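Local coordinates for uncharacterized protein (Magnetospirillum magneticum AMB-1, PDB 5MU5) that probably acts as a Maf-family glycosyltransferase that glycosylates flagellin, and is involved in the formation of bacterial flagella, at residues V365-P370 / Y384-S389; G413-S418 / N491-V496; G596-A601 / D627-M632. All coordinates share one frame; numbering follows the deposited sequence.

Contact 1: residues V365-P370 / Y384-S389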
loop_
_atom_site.group_PDB
_atom_site.type_symbol
_atom_site.label_atom_id
_atom_site.label_comp_id
_atom_site.label_asym_id
_atom_site.label_seq_id
_atom_site.Cartn_x
_atom_site.Cartn_y
_atom_site.Cartn_z
ATOM N N VAL A 365 -26.089 -0.748 7.627
ATOM C CA VAL A 365 -25.659 -0.165 6.375
ATOM C C VAL A 365 -24.184 -0.519 6.137
ATOM O O VAL A 365 -23.350 -0.382 7.038
ATOM C CB VAL A 365 -25.763 1.359 6.393
ATOM C CG1 VAL A 365 -25.369 1.914 5.035
ATOM C CG2 VAL A 365 -27.177 1.793 6.758
ATOM N N TYR A 366 -23.875 -0.968 4.923
ATOM C CA TYR A 366 -22.531 -1.346 4.555
ATOM C C TYR A 366 -21.923 -0.369 3.559
ATOM O O TYR A 366 -22.609 0.148 2.705
ATOM C CB TYR A 366 -22.506 -2.731 3.895
ATOM C CG TYR A 366 -22.899 -3.837 4.810
ATOM C CD1 TYR A 366 -22.146 -4.128 5.922
ATOM C CD2 TYR A 366 -24.046 -4.588 4.564
ATOM C CE1 TYR A 366 -22.514 -5.137 6.770
ATOM C CE2 TYR A 366 -24.435 -5.592 5.412
ATOM C CZ TYR A 366 -23.663 -5.869 6.502
ATOM O OH TYR A 366 -24.049 -6.866 7.345
ATOM N N TYR A 367 -20.622 -0.144 3.659
ATOM C CA TYR A 367 -19.892 0.513 2.589
ATOM C C TYR A 367 -18.878 -0.533 2.111
ATOM O O TYR A 367 -18.579 -1.506 2.821
ATOM C CB TYR A 367 -19.226 1.790 3.063
ATOM C CG TYR A 367 -18.011 1.569 3.919
ATOM C CD1 TYR A 367 -18.118 1.394 5.272
ATOM C CD2 TYR A 367 -16.746 1.522 3.350
ATOM C CE1 TYR A 367 -16.984 1.170 6.055
ATOM C CE2 TYR A 367 -15.619 1.313 4.115
ATOM C CZ TYR A 367 -15.742 1.131 5.462
ATOM O OH TYR A 367 -14.598 0.944 6.202
ATOM N N PHE A 368 -18.376 -0.349 0.903
ATOM C CA PHE A 368 -17.454 -1.304 0.324
ATOM C C PHE A 368 -16.024 -0.865 0.492
ATOM O O PHE A 368 -15.597 0.169 -0.014
ATOM C CB PHE A 368 -17.827 -1.606 -1.124
ATOM C CG PHE A 368 -19.070 -2.385 -1.206
ATOM C CD1 PHE A 368 -20.284 -1.748 -1.177
ATOM C CD2 PHE A 368 -19.030 -3.765 -1.157
ATOM C CE1 PHE A 368 -21.448 -2.473 -1.159
ATOM C CE2 PHE A 368 -20.194 -4.507 -1.171
ATOM C CZ PHE A 368 -21.407 -3.856 -1.167
ATOM N N ARG A 369 -15.293 -1.662 1.260
ATOM C CA ARG A 369 -13.919 -1.362 1.524
ATOM C C ARG A 369 -13.039 -1.776 0.336
ATOM O O ARG A 369 -13.032 -2.929 -0.048
ATOM C CB ARG A 369 -13.465 -2.033 2.805
ATOM C CG ARG A 369 -12.236 -1.342 3.284
ATOM C CD ARG A 369 -11.651 -1.919 4.532
ATOM N NE ARG A 369 -10.523 -1.065 4.890
ATOM C CZ ARG A 369 -9.753 -1.246 5.945
ATOM N NH1 ARG A 369 -10.002 -2.253 6.763
ATOM N NH2 ARG A 369 -8.742 -0.415 6.181
ATOM N N PRO A 370 -12.301 -0.824 -0.242
ATOM C CA PRO A 370 -11.555 -1.109 -1.462
ATOM C C PRO A 370 -10.306 -1.975 -1.276
ATOM O O PRO A 370 -9.936 -2.309 -0.153
ATOM C CB PRO A 370 -11.189 0.293 -1.985
ATOM C CG PRO A 370 -11.220 1.184 -0.795
ATOM C CD PRO A 370 -12.201 0.590 0.169
ATOM N N TYR A 384 -20.188 3.646 -3.775
ATOM C CA TYR A 384 -20.614 3.003 -2.533
ATOM C C TYR A 384 -19.435 2.640 -1.624
ATOM O O TYR A 384 -19.589 1.873 -0.672
ATOM C CB TYR A 384 -21.464 1.757 -2.836
ATOM C CG TYR A 384 -22.600 2.009 -3.802
ATOM C CD1 TYR A 384 -23.778 2.627 -3.385
ATOM C CD2 TYR A 384 -22.512 1.608 -5.132
ATOM C CE1 TYR A 384 -24.825 2.848 -4.271
ATOM C CE2 TYR A 384 -23.552 1.830 -6.026
ATOM C CZ TYR A 384 -24.691 2.453 -5.589
ATOM O OH TYR A 384 -25.701 2.680 -6.455
ATOM N N SER A 385 -18.259 3.181 -1.919
ATOM C CA SER A 385 -17.085 2.955 -1.078
ATOM C C SER A 385 -16.678 4.261 -0.434
ATOM O O SER A 385 -17.225 5.319 -0.750
ATOM C CB SER A 385 -15.900 2.390 -1.875
ATOM O OG SER A 385 -15.637 3.191 -2.994
ATOM N N LEU A 386 -15.741 4.152 0.498
ATOM C CA LEU A 386 -15.153 5.285 1.156
ATOM C C LEU A 386 -13.642 5.241 0.969
ATOM O O LEU A 386 -13.055 4.164 0.873
ATOM C CB LEU A 386 -15.477 5.251 2.646
ATOM C CG LEU A 386 -16.953 5.340 3.006
ATOM C CD1 LEU A 386 -17.105 5.117 4.491
ATOM C CD2 LEU A 386 -17.567 6.674 2.596
ATOM N N ASP A 387 -13.057 6.432 0.876
ATOM C CA ASP A 387 -11.626 6.647 0.913
ATOM C C ASP A 387 -11.262 6.993 2.347
ATOM O O ASP A 387 -12.073 7.592 3.077
ATOM C CB ASP A 387 -11.244 7.847 0.051
ATOM C CG ASP A 387 -11.435 7.598 -1.423
ATOM O OD1 ASP A 387 -11.369 6.422 -1.846
ATOM O OD2 ASP A 387 -11.641 8.589 -2.163
ATOM N N ASP A 388 -10.034 6.652 2.736
ATOM C CA ASP A 388 -9.525 6.950 4.066
ATOM C C ASP A 388 -10.460 6.433 5.149
ATOM O O ASP A 388 -10.621 7.064 6.186
ATOM C CB ASP A 388 -9.254 8.462 4.228
ATOM C CG ASP A 388 -8.119 8.969 3.309
ATOM O OD1 ASP A 388 -7.027 8.334 3.284
ATOM O OD2 ASP A 388 -8.310 10.010 2.625
ATOM N N SER A 389 -11.077 5.280 4.905
ATOM C CA SER A 389 -11.948 4.665 5.902
ATOM C C SER A 389 -11.112 3.986 6.968
ATOM O O SER A 389 -11.649 3.644 8.027
ATOM C CB SER A 389 -12.962 3.676 5.297
ATOM O OG SER A 389 -12.343 2.537 4.755
#
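Leu386 lays its CD1 methyl over one face of the Tyr367 ring, 3.8 Å from the ring centroid and 14° off the normal, a CH-pi contact in which the two side chains cross at about a right angle. The methyl is shifted toward the rim, nearest CG and CD2. At the far end of the same ring Tyr367 OH and Ser389 OG are hydrogen-bonded at 3.1 Å, and either hydroxyl could give the proton. Tyr367 CG stands between its own backbone N and carbonyl carbon (chi1 74°), on the side where Leu386 CD1 meets it. Next along the chain, Phe368 N donates to Tyr384 O at 3.0 Å with an N-H...O angle of 166°. That oxygen also lies in plane at the edge of the Phe368 ring, while Phe368 CD1 rests 4.1 Å from Tyr384 CB, the two side chains pointing the same way.

All this happens where parallel strand 363-367 of the large alpha/beta sheet runs out: after helix 373-378 the chain comes back across the C-terminal end of the strand before entering helix 393-404. That second helix backs the loop, with Thr399 and Ala403 against Leu386 and Thr396 OG1 bonded to Ser389 O. Tyr375 and Phe378 pack on Phe368. Farther out, Tyr384 OH is held by Arg530, and Asp387 and Asp388 form salt bridges with Arg482 and Arg478.

Contact 2: residues G413-S418 / N491-V496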
loop_
_atom_site.group_PDB
_atom_site.type_symbol
_atom_site.label_atom_id
_atom_site.label_comp_id
_atom_site.label_asym_id
_atom_site.label_seq_id
_atom_site.Cartn_x
_atom_site.Cartn_y
_atom_site.Cartn_z
ATOM N N GLY A 413 -12.933 12.407 22.082
ATOM C CA GLY A 413 -12.256 11.150 22.360
ATOM C C GLY A 413 -11.374 10.660 21.232
ATOM O O GLY A 413 -11.155 9.458 21.108
ATOM N N VAL A 414 -10.941 11.578 20.371
ATOM C CA VAL A 414 -10.032 11.278 19.268
ATOM C C VAL A 414 -8.694 11.845 19.731
ATOM O O VAL A 414 -8.239 12.872 19.235
ATOM C CB VAL A 414 -10.453 11.949 17.964
ATOM C CG1 VAL A 414 -9.542 11.506 16.820
ATOM C CG2 VAL A 414 -11.870 11.573 17.628
ATOM N N ASP A 415 -8.108 11.172 20.721
ATOM C CA ASP A 415 -6.889 11.620 21.377
ATOM C C ASP A 415 -5.662 11.250 20.545
ATOM O O ASP A 415 -4.836 12.103 20.247
ATOM C CB ASP A 415 -6.766 10.980 22.768
ATOM C CG ASP A 415 -7.833 11.458 23.746
ATOM O OD1 ASP A 415 -8.740 12.213 23.344
ATOM O OD2 ASP A 415 -7.767 11.054 24.931
ATOM N N LEU A 416 -5.539 9.973 20.203
ATOM C CA LEU A 416 -4.444 9.486 19.366
ATOM C C LEU A 416 -3.098 9.803 20.024
ATOM O O LEU A 416 -2.131 10.192 19.347
ATOM C CB LEU A 416 -4.517 10.125 17.965
ATOM C CG LEU A 416 -5.888 10.042 17.284
ATOM C CD1 LEU A 416 -5.862 10.719 15.938
ATOM C CD2 LEU A 416 -6.320 8.594 17.157
ATOM N N GLY A 417 -3.086 9.691 21.350
ATOM C CA GLY A 417 -1.929 9.956 22.168
ATOM C C GLY A 417 -2.315 10.466 23.547
ATOM O O GLY A 417 -3.453 10.853 23.767
ATOM N N SER A 418 -1.345 10.482 24.456
ATOM C CA SER A 418 -1.547 10.916 25.824
ATOM C C SER A 418 -0.724 12.133 26.114
ATOM O O SER A 418 0.430 12.220 25.733
ATOM C CB SER A 418 -1.121 9.837 26.815
ATOM O OG SER A 418 -1.895 8.675 26.662
ATOM N N ASN A 491 -11.853 20.147 17.039
ATOM C CA ASN A 491 -11.337 19.050 17.830
ATOM C C ASN A 491 -11.450 19.468 19.273
ATOM O O ASN A 491 -10.794 20.422 19.674
ATOM C CB ASN A 491 -9.888 18.743 17.472
ATOM C CG ASN A 491 -9.362 17.497 18.169
ATOM O OD1 ASN A 491 -10.100 16.787 18.878
ATOM N ND2 ASN A 491 -8.079 17.216 17.966
ATOM N N CYS A 492 -12.311 18.774 20.022
ATOM C CA CYS A 492 -12.480 19.003 21.452
ATOM C C CYS A 492 -11.666 18.028 22.306
ATOM O O CYS A 492 -11.657 18.132 23.547
ATOM C CB CYS A 492 -13.968 18.910 21.844
ATOM S SG CYS A 492 -15.078 20.043 20.942
ATOM N N SER A 493 -10.970 17.095 21.650
ATOM C CA SER A 493 -10.189 16.066 22.332
ATOM C C SER A 493 -8.870 16.604 22.897
ATOM O O SER A 493 -8.206 17.423 22.275
ATOM C CB SER A 493 -9.876 14.926 21.363
ATOM O OG SER A 493 -11.050 14.510 20.702
ATOM N N ASP A 494 -8.475 16.120 24.067
ATOM C CA ASP A 494 -7.207 16.528 24.635
ATOM C C ASP A 494 -6.120 15.547 24.194
ATOM O O ASP A 494 -5.610 14.778 24.994
ATOM C CB ASP A 494 -7.275 16.636 26.162
ATOM C CG ASP A 494 -6.012 17.309 26.766
ATOM O OD1 ASP A 494 -5.207 17.941 26.031
ATOM O OD2 ASP A 494 -5.821 17.191 27.988
ATOM N N GLY A 495 -5.772 15.578 22.909
ATOM C CA GLY A 495 -4.764 14.667 22.355
ATOM C C GLY A 495 -3.956 15.401 21.325
ATOM O O GLY A 495 -3.714 16.594 21.488
ATOM N N VAL A 496 -3.540 14.706 20.266
ATOM C CA VAL A 496 -2.737 15.330 19.218
ATOM C C VAL A 496 -3.500 16.364 18.398
ATOM O O VAL A 496 -4.720 16.286 18.239
ATOM C CB VAL A 496 -2.188 14.340 18.154
ATOM C CG1 VAL A 496 -1.286 13.309 18.767
ATOM C CG2 VAL A 496 -3.313 13.695 17.347
HETATM O O HOH W 1 -6.781 15.224 19.694
#
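Ser493 OG takes the backbone N-H of Val414 in a hydrogen bond of 3.0 Å, with an N-H...O angle of 156°. Its chi1 of -49° sets OG beside its own backbone N and anti to the carbonyl carbon, and a weak bond links the hydroxyl to Leu411 O. The serine's backbone is fixed too: Ser493 N donates to Asn491 OD1 at 2.9 Å, closing an Asx turn. An alanine in place of Ser493 would probably leave Val414 N without its acceptor and slacken the hold of one loop on the other.

Val496 makes the second tie. Its N gives a hydrogen bond to Asp415 O at 2.9 Å, in the carbonyl plane, and the same oxygen receives a CA-H...O contact from Gly495 CA. A side chain on Gly495 would run straight into that oxygen. Val496 CG2 meets Leu416 CB at 3.8 Å, the side chains crossing at about a right angle.

Asp415 brings OD1 to within 3.5 Å of Ser493 CB, and that oxygen is hydrogen-bonded to Ser283 OG, which also bonds Asp494 N and so bridges both loops. A water between the two ties donates to Val414 O and Val496 O and accepts from Asn491 ND2 at 2.9 Å. Asp494, the centre of an inverse gamma turn, pairs with Arg419.

These are the loops leaving the C-terminal ends of neighbouring parallel strands 408-412 and 488-491, the rim of an alpha/beta sheet where such folds commonly place their binding sites.

Contact 3: residues G596-A601 / D627-M632; sequences GTLMMA and DEFHQM
Met632 pushes its CE methyl between Leu598 and Ala601 at the interface of two antiparallel helices of the Maf helical bundle domain. The axes of segments 596-601 and 627-632 run 165° apart in direction and approach to 11.8 Å, a wide spacing bridged by side chains alone, with no hydrogen bond from one segment to the other.

The tight part is the methionine tip. Met632 CG is anti to the backbone N (chi1 -171°) and the chain stays extended as far as SD, reaching toward segment 596-601; the bend at chi3, 73°, then swings CE across toward Leu598 CD2. SD lies 3.8 Å from Ala601 CB. Ile93 of helix 92-107 also touches this methionine, so a third helix closes in on it.

Phe629 fills the looser part. Its CZ is 4.3 Å from Leu598 CD2, and Ala601 CB comes near the ring plane at the edge, 4.5 Å from CE1. Helix 546-564 also packs here: Leu554 and Cys557 lie on Leu598, and Met561 on Phe629.

The polar residues of segment 627-632 take no part in this apolar strip. Gln631 is exposed to solvent, and Asp627 and His630 are partly so; Asp627 joins the buried Glu628 in salt bridges to Arg104. On the opposing helix Met600 is partly exposed, again well off the interface.

Back at the closest point, Met632 CE stands 3.6 Å from Ala601 CB and 3.4 Å from Leu598 CD2, the latter tighter than usual van der Waals contact.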
loop_
_atom_site.group_PDB
_atom_site.type_symbol
_atom_site.label_atom_id
_atom_site.label_comp_id
_atom_site.label_asym_id
_atom_site.label_seq_id
_atom_site.Cartn_x
_atom_site.Cartn_y
_atom_site.Cartn_z
ATOM N N GLY A 596 -0.787 -12.129 -3.309
ATOM C CA GLY A 596 -0.000 -11.878 -2.111
ATOM C C GLY A 596 0.788 -13.114 -1.744
ATOM O O GLY A 596 1.983 -13.044 -1.445
ATOM N N THR A 597 0.117 -14.253 -1.797
ATOM C CA THR A 597 0.734 -15.492 -1.438
ATOM C C THR A 597 1.833 -15.860 -2.434
ATOM O O THR A 597 2.990 -16.057 -2.025
ATOM C CB THR A 597 -0.339 -16.553 -1.266
ATOM O OG1 THR A 597 -1.187 -16.145 -0.173
ATOM C CG2 THR A 597 0.273 -17.922 -0.972
ATOM N N LEU A 598 1.508 -15.883 -3.727
ATOM C CA LEU A 598 2.514 -16.213 -4.754
ATOM C C LEU A 598 3.725 -15.250 -4.813
ATOM O O LEU A 598 4.867 -15.694 -5.000
ATOM C CB LEU A 598 1.874 -16.318 -6.135
ATOM C CG LEU A 598 0.773 -17.372 -6.293
ATOM C CD1 LEU A 598 0.284 -17.385 -7.725
ATOM C CD2 LEU A 598 1.233 -18.758 -5.878
ATOM N N MET A 599 3.488 -13.950 -4.644
ATOM C CA MET A 599 4.576 -12.969 -4.678
ATOM C C MET A 599 5.487 -13.073 -3.465
ATOM O O MET A 599 6.681 -12.823 -3.563
ATOM C CB MET A 599 4.059 -11.531 -4.806
ATOM C CG MET A 599 3.565 -11.141 -6.199
ATOM S SD MET A 599 4.828 -11.173 -7.499
ATOM C CE MET A 599 4.696 -12.850 -8.093
ATOM N N MET A 600 4.934 -13.436 -2.328
ATOM C CA MET A 600 5.752 -13.645 -1.171
ATOM C C MET A 600 6.585 -14.903 -1.315
ATOM O O MET A 600 7.745 -14.922 -0.867
ATOM C CB MET A 600 4.892 -13.727 0.067
ATOM C CG MET A 600 4.301 -12.377 0.360
ATOM S SD MET A 600 5.607 -11.146 0.511
ATOM C CE MET A 600 6.223 -11.648 2.135
ATOM N N ALA A 601 6.005 -15.947 -1.919
ATOM C CA ALA A 601 6.772 -17.144 -2.205
ATOM C C ALA A 601 7.938 -16.794 -3.133
ATOM O O ALA A 601 9.054 -17.214 -2.900
ATOM C CB ALA A 601 5.894 -18.215 -2.805
ATOM N N ASP A 627 9.633 -27.563 -7.927
ATOM C CA ASP A 627 8.790 -28.638 -7.437
ATOM C C ASP A 627 7.912 -28.189 -6.255
ATOM O O ASP A 627 6.724 -28.477 -6.225
ATOM C CB ASP A 627 9.662 -29.814 -7.023
ATOM C CG ASP A 627 8.861 -31.022 -6.683
ATOM O OD1 ASP A 627 7.897 -31.314 -7.413
ATOM O OD2 ASP A 627 9.191 -31.688 -5.689
ATOM N N GLU A 628 8.508 -27.485 -5.291
ATOM C CA GLU A 628 7.761 -26.975 -4.150
ATOM C C GLU A 628 6.795 -25.877 -4.552
ATOM O O GLU A 628 5.725 -25.765 -3.972
ATOM C CB GLU A 628 8.695 -26.484 -3.055
ATOM C CG GLU A 628 9.478 -27.616 -2.402
ATOM C CD GLU A 628 8.613 -28.617 -1.632
ATOM O OE1 GLU A 628 7.451 -28.286 -1.272
ATOM O OE2 GLU A 628 9.110 -29.749 -1.374
ATOM N N PHE A 629 7.152 -25.077 -5.548
ATOM C CA PHE A 629 6.238 -24.058 -6.025
ATOM C C PHE A 629 4.962 -24.732 -6.545
ATOM O O PHE A 629 3.863 -24.258 -6.271
ATOM C CB PHE A 629 6.913 -23.202 -7.089
ATOM C CG PHE A 629 6.152 -21.963 -7.463
ATOM C CD1 PHE A 629 6.205 -20.828 -6.656
ATOM C CD2 PHE A 629 5.411 -21.912 -8.647
ATOM C CE1 PHE A 629 5.513 -19.671 -6.999
ATOM C CE2 PHE A 629 4.723 -20.752 -8.999
ATOM C CZ PHE A 629 4.771 -19.631 -8.170
ATOM N N HIS A 630 5.124 -25.843 -7.274
ATOM C CA HIS A 630 3.995 -26.666 -7.742
ATOM C C HIS A 630 3.167 -27.264 -6.612
ATOM O O HIS A 630 1.935 -27.241 -6.668
ATOM C CB HIS A 630 4.467 -27.806 -8.647
ATOM C CG HIS A 630 4.410 -27.482 -10.099
ATOM N ND1 HIS A 630 3.399 -27.936 -10.918
ATOM C CD2 HIS A 630 5.228 -26.735 -10.881
ATOM C CE1 HIS A 630 3.599 -27.489 -12.146
ATOM N NE2 HIS A 630 4.703 -26.760 -12.151
ATOM N N GLN A 631 3.824 -27.843 -5.613
ATOM C CA GLN A 631 3.090 -28.365 -4.469
ATOM C C GLN A 631 2.295 -27.244 -3.798
ATOM O O GLN A 631 1.148 -27.447 -3.425
ATOM C CB GLN A 631 3.996 -29.070 -3.467
ATOM C CG GLN A 631 4.330 -30.506 -3.860
ATOM C CD GLN A 631 5.265 -31.207 -2.869
ATOM O OE1 GLN A 631 5.206 -30.980 -1.650
ATOM N NE2 GLN A 631 6.136 -32.069 -3.394
ATOM N N MET A 632 2.888 -26.059 -3.675
ATOM C CA MET A 632 2.185 -24.929 -3.091
ATOM C C MET A 632 0.946 -24.579 -3.912
ATOM O O MET A 632 -0.152 -24.395 -3.363
ATOM C CB MET A 632 3.087 -23.709 -3.018
ATOM C CG MET A 632 2.502 -22.561 -2.222
ATOM S SD MET A 632 3.556 -21.110 -2.202
ATOM C CE MET A 632 3.319 -20.535 -3.875
#

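In the fold
Contacts 1 and 2 belong to the same large sheet: each lies at the C-terminal ends of its parallel strands, toward different flanks, with centres 25 Å apart and nearest atoms about 11 Å apart. Contact 3 lies in the C-terminal helical bundle, its centre 31 Å from that of contact 1 and 44 Å from that of contact 2, and contacts 2 and 3 fall on opposite sides of the chain's centre. None of the three touches another. A tetraethylene glycol, probably from the crystallisation liquor, lies about 4 Å from the side chain of Asp494, so contact 2 borders a spot that can hold a small molecule.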